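Local coordinates for Lmo2125 protein (PDB 5TU0) that binds maltose and probably hands it to a membrane transporter, as the extracellular solute-binding lipoprotein of a sugar-uptake system, at residues G28-E31 / K32-V36; V41-D44 / M45-L49; I224-Q227 / F228-K232; V295-Q298 / K299-E302; K324-E327 / L328-A331. The protein carries 2 engineered substitutions. All coordinates share one frame; numbering follows the deposited sequence.

Contact 1 (G28-E31 / K32-V36); sequences GDFE and KDNDV
Asn34 folds back over Phe30 at the C-terminal end of helix 17-34, the helix that links strands 10-15 and 37-42 in a beta-alpha-beta unit. The Asn34 side chain stands beside its own backbone N (chi1 -62°), which turns its amide toward the preceding turn. There ND2 donates to Phe30 O at 2.9 Å, reaching a carbonyl that the last turn of the helix grips only weakly through Asn34 N. The same ND2 lies above one face of the Phe30 ring, displaced toward the rim at 3.3 Å from CE1, with the amide and ring planes inclined by 42°. Phe30 can offer that face because its CG is anti to the backbone N (chi1 179°), which carries the ring outward, leaning toward the C-terminal end. The ring also meets Trp291 edge-to-face and packs against Tyr294, both from helix 285-295, so Asn34 borders an aromatic cluster between two helices. Upstream, Lys32 N and Asp33 N make the regular helical bonds to Gly28 O and Asp29 O. Asp35 then takes a positive phi and turns the chain out of the helix toward strand 37-42. The Glu31 side chain runs along this exit, CB and CG 3.2 and 3.3 Å from Val36 O; OE2 accepts from Val38 N, and Glu31 O receives Val36 N on an in-plane lone pair at 3.3 Å.

Contact 2 (V41-D44 / M45-L49); sequences VEKD and MFETL
Asp44 reaches over the first turn of helix 45-58 as its N-cap, and Lys43 and Thr48 meet beside it. The carboxylate of Asp44 is swung back over the start of the helix by a chi1 of 178°, so that OD1 receives Glu47 N at 2.9 Å through the anti lone pair, the one turned away from OD2. The CB of Phe46 and the CG of Glu47 come close to the same oxygen. Glu47 OE1 stays 5.0 Å from Asp44 N, so the reciprocal bond of a capping box is not made; the Glu47 side chain instead runs past CB of Asp44, with CG and CD each 3.9 Å from it. Beyond, the chains of Glu47 and Lys43 cross at about a right angle and end in a long salt bridge, 3.7 Å between Lys43 NZ and Glu47 OE1. Lys43 gets there by a largely extended chain bent only at its last torsion, and on the way it crosses Thr48 obliquely, CG lying 3.4 Å from OG1. Thr48 OG1 lies 3.0 Å from Asp44 O, and that carbonyl accepts Thr48 N nearly along the C=O axis. A water joins the Thr48 hydroxyl to Lys43 O, 2.7 Å from the latter. The turn thus carries the chain from strand 37-42, paired in parallel with strand 10-15, into helix 45-58; Lys43 and Thr48 both pack on Ser14 of the neighbouring strand, and Thr48 also touches Met65 of strand 64-68.

Contact 3 (I224-Q227 / F228-K232); sequences IQDQ and FVKGK
A Schellman motif closes helix 217-229, and Gln227 and Lys232 meet across it. Lys232 N returns to Gln227 O at 2.8 Å, while Gly231 N bonds to Phe228 O at 3.1 Å. Gly231 is the C-prime residue, its positive phi (71°) being a conformation that glycine adopts easily. Alongside the backbone closure the Lys232 chain passes the Gln227 amide at a slant: the amide nitrogen NE2 of Gln227 lies 3.2 Å from CB of Lys232. Gln227 is bent at chi2, which folds its amide back over the reversed chain, and a water bridges its OE1 to Lys232 NZ, donating to the former and accepting from the latter at 2.7 Å. In the fold, the helix packs by Ile224 and Phe228 on Ile236 of strand 235-238, and the Phe228 ring also meets Tyr246 edge-to-face. The chain leaving the motif soon enters that strand, with Lys232 O accepting from the hydroxyl of Thr154. On the outer side, Lys230 runs extended along Asp226. Its CB and CG pass over Asp226 O, and its NZ reaches OD1 of Asp226 at 3.0 Å in a salt bridge whose hydrogen bond is weak. Asp226 carries its carboxylate toward the helix end because CG stands opposite the backbone N (chi1 -175°), which brings OD1 to 3.1 Å from CE of Lys230 as well.

Contact 4 (V295-Q298 / K299-E302); sequences VTNQ and KNQE
Gln298 and Glu302 lie side by side one turn apart at the start of helix 298-308, where Asn297 forms the N-cap. Gln298 is fully extended and points the same way as Glu302, so its NE2 donates to OE2 of Glu302 at 2.9 Å. The acceptor lies in the amide plane of Gln298, but the donor approaches from above the carboxylate plane, the two flat groups being 81° apart. The same OE2 also bonds to Thr320 of helix 315-323, which ties this pair to the next helix. At the cap, Asn297 holds CG between its backbone N and carbonyl carbon (chi1 71°), and this directs OD1 to Asn300 N at 3.0 Å in an almost straight bond. Asn300 packs its side chain beside the cap with the two amide planes only 13° apart, while its ND2 bonds to Tyr294 O. Gln301 bends at chi2 back against the interhelix turn, its CG 3.2 Å from Asn297 O; its OE1 accepts from Asn314 N and its NE2 donates to Ala111 O. A water bridges Gln301 to the end of the preceding helix, donating to Val295 O at 2.6 Å and accepting from Gln301 NE2 at 2.9 Å.

Contact 5 (K324-E327 / L328-A331); sequences KNDE and LTNA
The tight turn between helices 315-323 and 327-336 ends in an N-cap, where Asp326 meets Thr329. Asp326 OD2 accepts from Thr329 N in a weak bond at 3.3 Å and lies 2.9 Å from Thr329 OG1, the two side chains crossing at about a right angle; this hydroxyl is also hydrogen-bonded to Tyr305 of helix 298-308. The other carboxylate oxygen, OD1, receives a water that in turn accepts from Leu328 N, so both oxygens serve the first turn of the helix. Across the turn, Asn325 takes a positive phi and holds CG opposite its backbone N (chi1 -162°), which brings OD1 to Asn330 ND2 at 3.1 Å. The two amides are nearly coplanar, 27° apart, and the donor lies in the plane of the accepting carbonyl, although the bond is bent at the hydrogen. A second water accepts from Asp326 N at 2.7 Å and lies 2.9 Å from Asn330 OD1, to which it donates. Glu327 reaches a salt bridge with Lys122 and accepts from Val255 N, while Leu328 and Ala331 pack on strands 105-121 and 253-256. A positive-phi residue followed at once by an aspartate N-cap makes this a short connection between two consecutive helices.

How the contacts relate
All five contacts lie at helix ends: contacts 1 and 3 close helices, whereas contacts 2, 4 and 5 begin them with side-chain caps. Contacts 1 and 4 touch, their centres about 15 Å apart, where Lys299 packs near Asp29. Contact 4 leads by way of helices 298-308 and 315-323 to contact 5, about 7 Å away between nearest atoms. Contact 2 follows contact 1 along the chain, yet their centres are about 24 Å apart. Relative to the bound maltose, contact 2 comes nearest, with the Phe46 side chain about 6 Å from a glucose unit, followed by Gln225 of contact 3 at about 8 Å. Contacts 2 and 3 are centred about 32 Å apart.

Contact 1 (G28-E31 / K32-V36)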
loop_
_atom_site.group_PDB
_atom_site.type_symbol
_atom_site.label_atom_id
_atom_site.label_comp_id
_atom_site.label_asym_id
_atom_site.label_seq_id
_atom_site.Cartn_x
_atom_site.Cartn_y
_atom_site.Cartn_z
ATOM N N GLY A 28 14.722 11.152 -23.033
ATOM C CA GLY A 28 15.292 12.050 -24.038
ATOM C C GLY A 28 15.542 13.477 -23.581
ATOM O O GLY A 28 16.637 14.014 -23.773
ATOM N N ASP A 29 14.532 14.097 -22.986
ATOM C CA ASP A 29 14.656 15.494 -22.546
ATOM C C ASP A 29 15.670 15.647 -21.397
ATOM O O ASP A 29 16.368 16.667 -21.306
ATOM C CB ASP A 29 13.289 16.076 -22.210
ATOM C CG ASP A 29 12.401 16.205 -23.432
ATOM O OD1 ASP A 29 12.914 16.513 -24.522
ATOM O OD2 ASP A 29 11.183 16.014 -23.304
ATOM N N PHE A 30 15.777 14.605 -20.570
ATOM C CA PHE A 30 16.770 14.585 -19.498
ATOM C C PHE A 30 18.178 14.483 -20.091
ATOM O O PHE A 30 19.096 15.194 -19.661
ATOM C CB PHE A 30 16.517 13.423 -18.554
ATOM C CG PHE A 30 17.506 13.331 -17.442
ATOM C CD1 PHE A 30 17.327 14.084 -16.285
ATOM C CD2 PHE A 30 18.612 12.499 -17.540
ATOM C CE1 PHE A 30 18.237 14.008 -15.233
ATOM C CE2 PHE A 30 19.535 12.424 -16.502
ATOM C CZ PHE A 30 19.344 13.171 -15.343
ATOM N N GLU A 31 18.346 13.588 -21.062
ATOM C CA GLU A 31 19.634 13.429 -21.759
ATOM C C GLU A 31 20.123 14.751 -22.352
ATOM O O GLU A 31 21.281 15.134 -22.169
ATOM C CB GLU A 31 19.522 12.391 -22.868
ATOM C CG GLU A 31 19.340 10.971 -22.345
ATOM C CD GLU A 31 19.217 9.939 -23.444
ATOM O OE1 GLU A 31 18.745 10.269 -24.562
ATOM O OE2 GLU A 31 19.594 8.781 -23.181
ATOM N N LYS A 32 19.228 15.433 -23.057
ATOM C CA LYS A 32 19.529 16.730 -23.686
ATOM C C LYS A 32 19.828 17.821 -22.670
ATOM O O LYS A 32 20.700 18.671 -22.877
ATOM C CB LYS A 32 18.326 17.199 -24.507
ATOM C CG LYS A 32 17.989 16.345 -25.701
ATOM C CD LYS A 32 18.955 16.599 -26.819
ATOM C CE LYS A 32 18.615 15.772 -28.035
ATOM N NZ LYS A 32 19.473 16.223 -29.163
ATOM N N ASP A 33 19.064 17.817 -21.583
ATOM C CA ASP A 33 19.187 18.850 -20.575
ATOM C C ASP A 33 20.469 18.715 -19.758
ATOM O O ASP A 33 20.956 19.702 -19.231
ATOM C CB ASP A 33 17.967 18.813 -19.645
ATOM C CG ASP A 33 17.810 20.075 -18.819
ATOM O OD1 ASP A 33 18.054 21.173 -19.358
ATOM O OD2 ASP A 33 17.385 19.958 -17.644
ATOM N N ASN A 34 21.029 17.508 -19.684
ATOM C CA ASN A 34 22.197 17.261 -18.833
ATOM C C ASN A 34 23.454 16.732 -19.530
ATOM O O ASN A 34 24.449 16.494 -18.861
ATOM C CB ASN A 34 21.777 16.300 -17.714
ATOM C CG ASN A 34 20.698 16.884 -16.827
ATOM O OD1 ASN A 34 20.979 17.692 -15.951
ATOM N ND2 ASN A 34 19.460 16.455 -17.030
ATOM N N ASP A 35 23.417 16.581 -20.853
ATOM C CA ASP A 35 24.553 16.052 -21.619
ATOM C C ASP A 35 24.966 14.674 -21.062
ATOM O O ASP A 35 26.137 14.432 -20.763
ATOM C CB ASP A 35 25.724 17.052 -21.608
ATOM C CG ASP A 35 26.825 16.693 -22.599
ATOM O OD1 ASP A 35 26.643 15.742 -23.399
ATOM O OD2 ASP A 35 27.882 17.379 -22.585
ATOM N N VAL A 36 23.976 13.791 -20.928
ATOM C CA VAL A 36 24.162 12.452 -20.382
ATOM C C VAL A 36 23.459 11.441 -21.273
ATOM O O VAL A 36 22.506 11.798 -21.999
ATOM C CB VAL A 36 23.536 12.357 -18.965
ATOM C CG1 VAL A 36 23.680 10.956 -18.382
ATOM C CG2 VAL A 36 24.147 13.392 -18.036
#

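Contact 2 (V41-D44 / M45-L49)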
loop_
_atom_site.group_PDB
_atom_site.type_symbol
_atom_site.label_atom_id
_atom_site.label_comp_id
_atom_site.label_asym_id
_atom_site.label_seq_id
_atom_site.Cartn_x
_atom_site.Cartn_y
_atom_site.Cartn_z
ATOM N N VAL A 41 17.458 -0.348 -18.268
ATOM C CA VAL A 41 17.462 -1.806 -18.125
ATOM C C VAL A 41 16.151 -2.229 -17.476
ATOM O O VAL A 41 15.613 -1.525 -16.612
ATOM C CB VAL A 41 18.676 -2.329 -17.324
ATOM C CG1 VAL A 41 19.969 -1.944 -18.017
ATOM C CG2 VAL A 41 18.688 -1.806 -15.907
ATOM N N GLU A 42 15.623 -3.361 -17.917
ATOM C CA GLU A 42 14.391 -3.890 -17.368
ATOM C C GLU A 42 14.718 -5.039 -16.433
ATOM O O GLU A 42 15.462 -5.959 -16.795
ATOM C CB GLU A 42 13.438 -4.347 -18.479
ATOM C CG GLU A 42 12.054 -4.785 -17.971
ATOM C CD GLU A 42 12.049 -6.119 -17.223
ATOM O OE1 GLU A 42 12.820 -7.013 -17.629
ATOM O OE2 GLU A 42 11.258 -6.299 -16.245
ATOM N N LYS A 43 14.158 -4.989 -15.229
ATOM C CA LYS A 43 14.354 -6.052 -14.258
ATOM C C LYS A 43 13.316 -5.932 -13.151
ATOM O O LYS A 43 12.972 -4.830 -12.730
ATOM C CB LYS A 43 15.772 -5.993 -13.678
ATOM C CG LYS A 43 16.142 -7.133 -12.742
ATOM C CD LYS A 43 17.644 -7.116 -12.494
ATOM C CE LYS A 43 18.076 -8.059 -11.395
ATOM N NZ LYS A 43 17.824 -9.480 -11.736
ATOM N N ASP A 44 12.800 -7.069 -12.699
ATOM C CA ASP A 44 11.836 -7.090 -11.601
ATOM C C ASP A 44 12.324 -6.177 -10.460
ATOM O O ASP A 44 13.493 -6.237 -10.078
ATOM C CB ASP A 44 11.646 -8.536 -11.116
ATOM C CG ASP A 44 10.698 -8.637 -9.953
ATOM O OD1 ASP A 44 11.148 -8.527 -8.784
ATOM O OD2 ASP A 44 9.503 -8.869 -10.209
ATOM N N MET A 45 11.427 -5.344 -9.932
ATOM C CA MET A 45 11.780 -4.354 -8.905
ATOM C C MET A 45 12.392 -4.988 -7.660
ATOM O O MET A 45 13.436 -4.545 -7.168
ATOM C CB MET A 45 10.555 -3.506 -8.513
ATOM C CG MET A 45 10.866 -2.338 -7.568
ATOM S SD MET A 45 9.421 -1.385 -7.013
ATOM C CE MET A 45 8.620 -2.583 -5.959
ATOM N N PHE A 46 11.738 -6.026 -7.158
ATOM C CA PHE A 46 12.220 -6.709 -5.971
ATOM C C PHE A 46 13.521 -7.489 -6.206
ATOM O O PHE A 46 14.374 -7.496 -5.342
ATOM C CB PHE A 46 11.119 -7.579 -5.391
ATOM C CG PHE A 46 9.911 -6.788 -4.934
ATOM C CD1 PHE A 46 9.972 -6.008 -3.774
ATOM C CD2 PHE A 46 8.706 -6.831 -5.642
ATOM C CE1 PHE A 46 8.859 -5.295 -3.334
ATOM C CE2 PHE A 46 7.590 -6.122 -5.204
ATOM C CZ PHE A 46 7.667 -5.351 -4.051
ATOM N N GLU A 47 13.687 -8.113 -7.374
ATOM C CA GLU A 47 14.929 -8.828 -7.674
ATOM C C GLU A 47 16.124 -7.857 -7.704
ATOM O O GLU A 47 17.202 -8.166 -7.209
ATOM C CB GLU A 47 14.835 -9.596 -8.988
ATOM C CG GLU A 47 13.922 -10.807 -8.916
ATOM C CD GLU A 47 13.892 -11.608 -10.206
ATOM O OE1 GLU A 47 14.784 -11.412 -11.060
ATOM O OE2 GLU A 47 12.972 -12.451 -10.356
ATOM N N THR A 48 15.921 -6.687 -8.287
ATOM C CA THR A 48 16.964 -5.658 -8.322
ATOM C C THR A 48 17.457 -5.293 -6.899
ATOM O O THR A 48 18.658 -5.205 -6.637
ATOM C CB THR A 48 16.414 -4.388 -8.986
ATOM O OG1 THR A 48 16.007 -4.694 -10.325
ATOM C CG2 THR A 48 17.442 -3.270 -8.991
ATOM N N LEU A 49 16.507 -5.050 -6.006
ATOM C CA LEU A 49 16.807 -4.693 -4.633
ATOM C C LEU A 49 17.434 -5.863 -3.850
ATOM O O LEU A 49 18.364 -5.632 -3.059
ATOM C CB LEU A 49 15.563 -4.163 -3.937
ATOM C CG LEU A 49 14.944 -2.920 -4.585
ATOM C CD1 LEU A 49 13.637 -2.594 -3.891
ATOM C CD2 LEU A 49 15.896 -1.718 -4.572
HETATM O O HOH W 1 14.577 -2.955 -11.700
#

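Contact 3 (I224-Q227 / F228-K232)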
loop_
_atom_site.group_PDB
_atom_site.type_symbol
_atom_site.label_atom_id
_atom_site.label_comp_id
_atom_site.label_asym_id
_atom_site.label_seq_id
_atom_site.Cartn_x
_atom_site.Cartn_y
_atom_site.Cartn_z
ATOM N N ILE A 224 -12.686 -14.446 -2.339
ATOM C CA ILE A 224 -13.174 -13.092 -2.531
ATOM C C ILE A 224 -13.138 -12.650 -4.004
ATOM O O ILE A 224 -14.110 -12.075 -4.479
ATOM C CB ILE A 224 -12.409 -12.105 -1.627
ATOM C CG1 ILE A 224 -12.726 -12.387 -0.155
ATOM C CG2 ILE A 224 -12.774 -10.656 -1.942
ATOM C CD1 ILE A 224 -11.772 -11.694 0.800
ATOM N N GLN A 225 -12.032 -12.907 -4.713
ATOM C CA GLN A 225 -11.911 -12.504 -6.121
ATOM C C GLN A 225 -12.889 -13.271 -6.998
ATOM O O GLN A 225 -13.465 -12.720 -7.941
ATOM C CB GLN A 225 -10.488 -12.716 -6.652
ATOM C CG GLN A 225 -9.413 -11.984 -5.863
ATOM C CD GLN A 225 -9.715 -10.527 -5.647
ATOM O OE1 GLN A 225 -9.598 -10.013 -4.525
ATOM N NE2 GLN A 225 -10.134 -9.851 -6.697
ATOM N N ASP A 226 -13.053 -14.551 -6.684
ATOM C CA ASP A 226 -13.958 -15.413 -7.414
ATOM C C ASP A 226 -15.399 -14.880 -7.281
ATOM O O ASP A 226 -16.123 -14.813 -8.279
ATOM C CB ASP A 226 -13.843 -16.859 -6.899
ATOM C CG ASP A 226 -14.670 -17.844 -7.709
ATOM O OD1 ASP A 226 -14.388 -18.012 -8.921
ATOM O OD2 ASP A 226 -15.568 -18.487 -7.119
ATOM N N GLN A 227 -15.806 -14.492 -6.065
ATOM C CA GLN A 227 -17.175 -13.966 -5.843
ATOM C C GLN A 227 -17.415 -12.636 -6.569
ATOM O O GLN A 227 -18.458 -12.436 -7.209
ATOM C CB GLN A 227 -17.477 -13.801 -4.350
ATOM C CG GLN A 227 -17.462 -15.106 -3.558
ATOM C CD GLN A 227 -18.590 -16.054 -3.935
ATOM O OE1 GLN A 227 -18.349 -17.218 -4.283
ATOM N NE2 GLN A 227 -19.816 -15.569 -3.874
ATOM N N PHE A 228 -16.462 -11.720 -6.477
ATOM C CA PHE A 228 -16.633 -10.438 -7.143
ATOM C C PHE A 228 -16.633 -10.575 -8.681
ATOM O O PHE A 228 -17.513 -10.028 -9.359
ATOM C CB PHE A 228 -15.563 -9.450 -6.691
ATOM C CG PHE A 228 -15.821 -8.051 -7.147
ATOM C CD1 PHE A 228 -16.851 -7.319 -6.599
ATOM C CD2 PHE A 228 -15.029 -7.459 -8.130
ATOM C CE1 PHE A 228 -17.105 -6.029 -7.018
ATOM C CE2 PHE A 228 -15.272 -6.156 -8.549
ATOM C CZ PHE A 228 -16.307 -5.439 -7.988
ATOM N N VAL A 229 -15.663 -11.321 -9.219
ATOM C CA VAL A 229 -15.530 -11.518 -10.682
ATOM C C VAL A 229 -16.705 -12.300 -11.283
ATOM O O VAL A 229 -16.979 -12.185 -12.485
ATOM C CB VAL A 229 -14.159 -12.152 -11.061
ATOM C CG1 VAL A 229 -14.088 -12.516 -12.532
ATOM C CG2 VAL A 229 -13.031 -11.184 -10.733
ATOM N N LYS A 230 -17.417 -13.068 -10.459
ATOM C CA LYS A 230 -18.579 -13.809 -10.949
ATOM C C LYS A 230 -19.908 -13.127 -10.649
ATOM O O LYS A 230 -20.967 -13.720 -10.859
ATOM C CB LYS A 230 -18.558 -15.250 -10.421
ATOM C CG LYS A 230 -17.453 -16.059 -11.066
ATOM C CD LYS A 230 -17.370 -17.470 -10.527
ATOM C CE LYS A 230 -16.340 -18.263 -11.312
ATOM N NZ LYS A 230 -16.141 -19.614 -10.724
ATOM N N GLY A 231 -19.862 -11.876 -10.192
ATOM C CA GLY A 231 -21.093 -11.128 -9.917
ATOM C C GLY A 231 -21.890 -11.579 -8.694
ATOM O O GLY A 231 -23.100 -11.379 -8.647
ATOM N N LYS A 232 -21.216 -12.169 -7.707
ATOM C CA LYS A 232 -21.873 -12.668 -6.482
ATOM C C LYS A 232 -21.597 -11.809 -5.236
ATOM O O LYS A 232 -22.262 -11.972 -4.214
ATOM C CB LYS A 232 -21.454 -14.109 -6.245
ATOM C CG LYS A 232 -21.830 -15.029 -7.400
ATOM C CD LYS A 232 -21.312 -16.434 -7.190
ATOM C CE LYS A 232 -21.776 -17.338 -8.317
ATOM N NZ LYS A 232 -21.346 -18.737 -8.069
HETATM O O HOH W 2 -20.511 -19.045 -5.493
#

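Contact 4 (V295-Q298 / K299-E302)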
loop_
_atom_site.group_PDB
_atom_site.type_symbol
_atom_site.label_atom_id
_atom_site.label_comp_id
_atom_site.label_asym_id
_atom_site.label_seq_id
_atom_site.Cartn_x
_atom_site.Cartn_y
_atom_site.Cartn_z
ATOM N N VAL A 295 12.356 13.104 -12.764
ATOM C CA VAL A 295 11.270 12.129 -12.863
ATOM C C VAL A 295 10.110 12.416 -11.892
ATOM O O VAL A 295 8.981 11.980 -12.134
ATOM C CB VAL A 295 11.800 10.664 -12.738
ATOM C CG1 VAL A 295 12.199 10.333 -11.309
ATOM C CG2 VAL A 295 10.753 9.655 -13.182
ATOM N N THR A 296 10.383 13.159 -10.814
ATOM C CA THR A 296 9.343 13.514 -9.843
ATOM C C THR A 296 8.790 14.937 -10.042
ATOM O O THR A 296 8.002 15.402 -9.213
ATOM C CB THR A 296 9.777 13.285 -8.364
ATOM O OG1 THR A 296 10.907 14.106 -8.037
ATOM C CG2 THR A 296 10.123 11.845 -8.128
ATOM N N ASN A 297 9.165 15.630 -11.128
ATOM C CA ASN A 297 8.581 16.955 -11.364
ATOM C C ASN A 297 7.162 16.783 -11.918
ATOM O O ASN A 297 6.737 15.663 -12.234
ATOM C CB ASN A 297 9.468 17.890 -12.217
ATOM C CG ASN A 297 9.572 17.490 -13.688
ATOM O OD1 ASN A 297 8.736 16.788 -14.230
ATOM N ND2 ASN A 297 10.633 17.965 -14.333
ATOM N N GLN A 298 6.428 17.880 -12.030
ATOM C CA GLN A 298 5.029 17.808 -12.473
ATOM C C GLN A 298 4.842 17.215 -13.866
ATOM O O GLN A 298 3.999 16.359 -14.053
ATOM C CB GLN A 298 4.375 19.187 -12.428
ATOM C CG GLN A 298 2.913 19.160 -12.872
ATOM C CD GLN A 298 2.237 20.506 -12.757
ATOM O OE1 GLN A 298 2.832 21.476 -12.306
ATOM N NE2 GLN A 298 0.971 20.558 -13.149
ATOM N N LYS A 299 5.624 17.678 -14.836
ATOM C CA LYS A 299 5.509 17.184 -16.209
ATOM C C LYS A 299 5.666 15.654 -16.290
ATOM O O LYS A 299 4.817 14.960 -16.864
ATOM C CB LYS A 299 6.556 17.873 -17.118
ATOM C CG LYS A 299 6.454 17.500 -18.593
ATOM C CD LYS A 299 7.418 18.314 -19.452
ATOM C CE LYS A 299 7.259 18.011 -20.935
ATOM N NZ LYS A 299 7.621 16.602 -21.270
ATOM N N ASN A 300 6.728 15.135 -15.686
ATOM C CA ASN A 300 7.023 13.702 -15.788
ATOM C C ASN A 300 6.092 12.858 -14.939
ATOM O O ASN A 300 5.790 11.730 -15.293
ATOM C CB ASN A 300 8.496 13.439 -15.499
ATOM C CG ASN A 300 9.394 14.084 -16.528
ATOM O OD1 ASN A 300 9.225 13.876 -17.744
ATOM N ND2 ASN A 300 10.333 14.894 -16.062
ATOM N N GLN A 301 5.614 13.420 -13.833
ATOM C CA GLN A 301 4.617 12.726 -13.011
ATOM C C GLN A 301 3.270 12.639 -13.755
ATOM O O GLN A 301 2.567 11.633 -13.664
ATOM C CB GLN A 301 4.508 13.395 -11.652
ATOM C CG GLN A 301 5.671 13.019 -10.753
ATOM C CD GLN A 301 5.315 11.874 -9.821
ATOM O OE1 GLN A 301 4.682 12.106 -8.805
ATOM N NE2 GLN A 301 5.729 10.644 -10.154
ATOM N N GLU A 302 2.936 13.671 -14.528
ATOM C CA GLU A 302 1.714 13.631 -15.348
ATOM C C GLU A 302 1.871 12.594 -16.459
ATOM O O GLU A 302 0.940 11.831 -16.730
ATOM C CB GLU A 302 1.344 15.013 -15.904
ATOM C CG GLU A 302 0.881 15.938 -14.794
ATOM C CD GLU A 302 0.536 17.345 -15.233
ATOM O OE1 GLU A 302 0.696 17.697 -16.433
ATOM O OE2 GLU A 302 0.100 18.097 -14.336
HETATM O O HOH W 3 7.444 9.938 -12.342
#

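Contact 5 (K324-E327 / L328-A331)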
loop_
_atom_site.group_PDB
_atom_site.type_symbol
_atom_site.label_atom_id
_atom_site.label_comp_id
_atom_site.label_asym_id
_atom_site.label_seq_id
_atom_site.Cartn_x
_atom_site.Cartn_y
_atom_site.Cartn_z
ATOM N N LYS A 324 -9.056 14.076 -14.350
ATOM C CA LYS A 324 -9.390 13.118 -15.437
ATOM C C LYS A 324 -10.672 12.371 -15.103
ATOM O O LYS A 324 -11.244 11.706 -15.957
ATOM C CB LYS A 324 -8.283 12.083 -15.676
ATOM C CG LYS A 324 -6.901 12.636 -15.998
ATOM C CD LYS A 324 -6.866 13.537 -17.211
ATOM C CE LYS A 324 -5.439 13.983 -17.466
ATOM N NZ LYS A 324 -5.353 14.909 -18.625
ATOM N N ASN A 325 -11.069 12.446 -13.836
ATOM C CA ASN A 325 -12.309 11.862 -13.349
ATOM C C ASN A 325 -12.410 10.336 -13.552
ATOM O O ASN A 325 -13.465 9.823 -13.918
ATOM C CB ASN A 325 -13.513 12.603 -13.960
ATOM C CG ASN A 325 -14.800 12.355 -13.197
ATOM O OD1 ASN A 325 -14.777 11.995 -12.023
ATOM N ND2 ASN A 325 -15.926 12.555 -13.855
ATOM N N ASP A 326 -11.303 9.630 -13.319
ATOM C CA ASP A 326 -11.264 8.169 -13.377
ATOM C C ASP A 326 -11.608 7.684 -11.963
ATOM O O ASP A 326 -11.019 8.156 -10.981
ATOM C CB ASP A 326 -9.876 7.663 -13.752
ATOM C CG ASP A 326 -9.770 6.158 -13.664
ATOM O OD1 ASP A 326 -10.618 5.469 -14.264
ATOM O OD2 ASP A 326 -8.860 5.654 -12.974
ATOM N N GLU A 327 -12.520 6.727 -11.857
ATOM C CA GLU A 327 -12.963 6.303 -10.535
ATOM C C GLU A 327 -11.877 5.734 -9.630
ATOM O O GLU A 327 -11.830 6.083 -8.462
ATOM C CB GLU A 327 -14.142 5.348 -10.628
ATOM C CG GLU A 327 -15.326 6.002 -11.314
ATOM C CD GLU A 327 -16.602 5.213 -11.187
ATOM O OE1 GLU A 327 -16.604 4.187 -10.485
ATOM O OE2 GLU A 327 -17.609 5.637 -11.784
ATOM N N LEU A 328 -11.012 4.871 -10.158
ATOM C CA LEU A 328 -9.961 4.270 -9.327
ATOM C C LEU A 328 -9.021 5.351 -8.803
ATOM O O LEU A 328 -8.679 5.379 -7.617
ATOM C CB LEU A 328 -9.177 3.199 -10.092
ATOM C CG LEU A 328 -8.021 2.558 -9.302
ATOM C CD1 LEU A 328 -8.529 1.896 -8.018
ATOM C CD2 LEU A 328 -7.252 1.575 -10.179
ATOM N N THR A 329 -8.635 6.248 -9.697
ATOM C CA THR A 329 -7.763 7.359 -9.354
ATOM C C THR A 329 -8.386 8.252 -8.288
ATOM O O THR A 329 -7.713 8.600 -7.319
ATOM C CB THR A 329 -7.445 8.210 -10.586
ATOM O OG1 THR A 329 -6.909 7.363 -11.613
ATOM C CG2 THR A 329 -6.443 9.309 -10.233
ATOM N N ASN A 330 -9.669 8.592 -8.453
ATOM C CA ASN A 330 -10.381 9.436 -7.486
ATOM C C ASN A 330 -10.466 8.761 -6.109
ATOM O O ASN A 330 -10.228 9.406 -5.088
ATOM C CB ASN A 330 -11.814 9.767 -7.955
ATOM C CG ASN A 330 -11.858 10.729 -9.134
ATOM O OD1 ASN A 330 -10.869 11.371 -9.488
ATOM N ND2 ASN A 330 -13.020 10.835 -9.742
ATOM N N ALA A 331 -10.821 7.476 -6.102
ATOM C CA ALA A 331 -10.913 6.699 -4.852
ATOM C C ALA A 331 -9.578 6.638 -4.119
ATOM O O ALA A 331 -9.519 6.849 -2.915
ATOM C CB ALA A 331 -11.413 5.297 -5.129
HETATM O O HOH W 4 -11.462 3.476 -12.806
HETATM O O HOH W 5 -9.346 10.841 -11.859
#